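Local coordinates for clavulanic acid biosynthesis oligopeptide binding protein 2 (Streptomyces clavuligerus, PDB 2WOP) that probably binds peptides or related small solutes, here holding a free arginine, and belongs to the oligopeptide-binding proteins linked to clavulanic acid biosynthesis, at residues F303-A308 / L448-W453. Sequence-based numbering, arbitrary orientation.
With ARG (arginine), chain B.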
loop_
_atom_site.group_PDB
_atom_site.type_symbol
_atom_site.label_atom_id
_atom_site.label_comp_id
_atom_site.label_asym_id
_atom_site.label_seq_id
_atom_site.Cartn_x
_atom_site.Cartn_y
_atom_site.Cartn_z
ATOM N N PHE A 303 4.980 -5.423 0.873
ATOM C CA PHE A 303 5.605 -4.973 -0.384
ATOM C C PHE A 303 6.376 -6.115 -1.025
ATOM O O PHE A 303 6.964 -6.948 -0.332
ATOM C CB PHE A 303 6.555 -3.785 -0.174
ATOM C CG PHE A 303 5.855 -2.454 -0.047
ATOM C CD1 PHE A 303 5.122 -2.142 1.100
ATOM C CD2 PHE A 303 5.925 -1.524 -1.069
ATOM C CE1 PHE A 303 4.464 -0.896 1.223
ATOM C CE2 PHE A 303 5.283 -0.280 -0.960
ATOM C CZ PHE A 303 4.549 0.032 0.180
ATOM N N LEU A 304 6.357 -6.147 -2.354
ATOM C CA LEU A 304 7.125 -7.097 -3.131
ATOM C C LEU A 304 8.218 -6.313 -3.854
ATOM O O LEU A 304 7.944 -5.261 -4.442
ATOM C CB LEU A 304 6.220 -7.811 -4.153
ATOM C CG LEU A 304 6.944 -8.641 -5.235
ATOM C CD1 LEU A 304 7.545 -9.903 -4.659
ATOM C CD2 LEU A 304 6.046 -8.974 -6.449
ATOM N N HIS A 305 9.439 -6.839 -3.797
ATOM C CA HIS A 305 10.548 -6.307 -4.558
ATOM C C HIS A 305 10.715 -7.232 -5.751
ATOM O O HIS A 305 10.821 -8.446 -5.582
ATOM C CB HIS A 305 11.831 -6.325 -3.730
ATOM C CG HIS A 305 12.961 -5.569 -4.356
ATOM N ND1 HIS A 305 12.783 -4.375 -5.026
ATOM C CD2 HIS A 305 14.298 -5.804 -4.362
ATOM C CE1 HIS A 305 13.952 -3.921 -5.440
ATOM N NE2 HIS A 305 14.886 -4.769 -5.047
ATOM N N PHE A 306 10.784 -6.649 -6.945
ATOM C CA PHE A 306 10.847 -7.474 -8.146
ATOM C C PHE A 306 11.561 -6.822 -9.318
ATOM O O PHE A 306 11.832 -5.628 -9.298
ATOM C CB PHE A 306 9.426 -7.944 -8.544
ATOM C CG PHE A 306 8.503 -6.839 -9.001
ATOM C CD1 PHE A 306 8.348 -6.558 -10.371
ATOM C CD2 PHE A 306 7.753 -6.112 -8.078
ATOM C CE1 PHE A 306 7.457 -5.551 -10.800
ATOM C CE2 PHE A 306 6.873 -5.110 -8.497
ATOM C CZ PHE A 306 6.727 -4.822 -9.852
ATOM N N VAL A 307 11.864 -7.625 -10.331
ATOM C CA VAL A 307 12.445 -7.094 -11.560
ATOM C C VAL A 307 11.424 -7.367 -12.658
ATOM O O VAL A 307 10.930 -8.495 -12.785
ATOM C CB VAL A 307 13.785 -7.773 -11.900
ATOM C CG1 VAL A 307 14.268 -7.347 -13.293
ATOM C CG2 VAL A 307 14.859 -7.407 -10.845
ATOM N N ALA A 308 11.103 -6.333 -13.433
ATOM C CA ALA A 308 10.143 -6.467 -14.542
ATOM C C ALA A 308 10.902 -6.512 -15.852
ATOM O O ALA A 308 11.870 -5.772 -16.033
ATOM C CB ALA A 308 9.164 -5.314 -14.547
ATOM N N LEU A 448 14.928 -4.358 -18.625
ATOM C CA LEU A 448 14.680 -4.749 -17.228
ATOM C C LEU A 448 14.507 -3.513 -16.354
ATOM O O LEU A 448 15.150 -2.491 -16.598
ATOM C CB LEU A 448 15.817 -5.602 -16.658
ATOM C CG LEU A 448 16.330 -6.768 -17.507
ATOM C CD1 LEU A 448 17.645 -6.350 -18.188
ATOM C CD2 LEU A 448 16.535 -8.015 -16.678
ATOM N N LEU A 449 13.678 -3.634 -15.320
ATOM C CA LEU A 449 13.393 -2.519 -14.402
ATOM C C LEU A 449 13.344 -3.064 -12.990
ATOM O O LEU A 449 12.673 -4.073 -12.729
ATOM C CB LEU A 449 12.049 -1.853 -14.738
ATOM C CG LEU A 449 11.936 -1.047 -16.048
ATOM C CD1 LEU A 449 10.478 -0.720 -16.359
ATOM C CD2 LEU A 449 12.753 0.249 -15.933
ATOM N N VAL A 450 14.051 -2.393 -12.078
ATOM C CA VAL A 450 14.006 -2.777 -10.673
ATOM C C VAL A 450 12.950 -1.922 -9.993
ATOM O O VAL A 450 12.941 -0.697 -10.145
ATOM C CB VAL A 450 15.373 -2.579 -9.988
ATOM C CG1 VAL A 450 15.285 -2.894 -8.476
ATOM C CG2 VAL A 450 16.424 -3.460 -10.641
ATOM N N THR A 451 12.049 -2.548 -9.242
ATOM C CA THR A 451 11.074 -1.751 -8.513
ATOM C C THR A 451 10.527 -2.500 -7.306
ATOM O O THR A 451 10.896 -3.661 -7.049
ATOM C CB THR A 451 9.943 -1.224 -9.455
ATOM O OG1 THR A 451 9.221 -0.159 -8.817
ATOM C CG2 THR A 451 8.965 -2.358 -9.812
ATOM N N ASP A 452 9.666 -1.829 -6.557
ATOM C CA ASP A 452 8.907 -2.487 -5.502
ATOM C C ASP A 452 7.467 -1.998 -5.546
ATOM O O ASP A 452 7.176 -1.013 -6.214
ATOM C CB ASP A 452 9.557 -2.318 -4.128
ATOM C CG ASP A 452 9.702 -0.869 -3.697
ATOM O OD1 ASP A 452 9.309 0.062 -4.431
ATOM O OD2 ASP A 452 10.257 -0.663 -2.596
ATOM N N TRP A 453 6.576 -2.703 -4.865
ATOM C CA TRP A 453 5.146 -2.440 -4.969
ATOM C C TRP A 453 4.434 -2.909 -3.714
ATOM O O TRP A 453 4.749 -3.973 -3.205
ATOM C CB TRP A 453 4.597 -3.231 -6.154
ATOM C CG TRP A 453 3.124 -3.418 -6.169
ATOM C CD1 TRP A 453 2.445 -4.577 -5.887
ATOM C CD2 TRP A 453 2.137 -2.448 -6.528
ATOM N NE1 TRP A 453 1.090 -4.377 -6.026
ATOM C CE2 TRP A 453 0.868 -3.079 -6.409
ATOM C CE3 TRP A 453 2.189 -1.099 -6.893
ATOM C CZ2 TRP A 453 -0.334 -2.405 -6.667
ATOM C CZ3 TRP A 453 0.994 -0.429 -7.179
ATOM C CH2 TRP A 453 -0.253 -1.086 -7.058
HETATM N N ARG B . 0.688 1.086 -4.525
HETATM C CA ARG B . 1.529 2.305 -4.404
HETATM C C ARG B . 3.013 1.960 -4.500
HETATM O O ARG B . 3.443 0.800 -4.388
HETATM C CB ARG B . 1.245 3.005 -3.079
HETATM C CG ARG B . 1.488 2.097 -1.869
HETATM C CD ARG B . 1.556 2.899 -0.592
HETATM N NE ARG B . 0.323 3.643 -0.310
HETATM C CZ ARG B . -0.832 3.084 0.063
HETATM N NH1 ARG B . -0.942 1.761 0.186
HETATM N NH2 ARG B . -1.879 3.853 0.319
HETATM O OXT ARG B . 3.808 2.877 -4.660
#
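Phe306 lays one face of its ring over the methyl of Thr451, a CH-pi contact with CG2 of Thr451 3.8 Å from the centroid of the Phe306 ring. CG of Phe306 lies between its own backbone N and carbonyl carbon (chi1 67°), which brings the ring across to the neighbouring strand. CB of Trp453 meets the edge of the same ring in its plane, 3.8 Å from CE2 of Phe306. Leu467 of helix 460-468 packs on this face of the sheet. On the other face His305 and Val450 meet, CE1 of His305 3.5 Å from CG1 of Val450, with Phe402 against both. Reciprocal backbone hydrogen bonds link Leu304 with Trp453, Phe306 with Thr451 and Ala308 with Leu449. Thr451 O takes a second, weak one from His305 ND1. At the strand end, Phe303 CD2 lies 3.3 Å from Trp453 C. CE2 of Phe303 comes 4.0 Å from O of the bound arginine. Were Phe303 an alanine, the ring would be gone and a gap would probably open between the Trp453 carbonyl and the ligand carboxylate. The Trp453 indole borders the arginine, CZ3 of Trp453 being 3.1 Å from the ligand N, while its NE1 is hydrogen-bonded to Phe463 O. This is an antiparallel strand pair in the central sheet of one lobe, ending at the ligand site, as in family 5 solute-binding proteins.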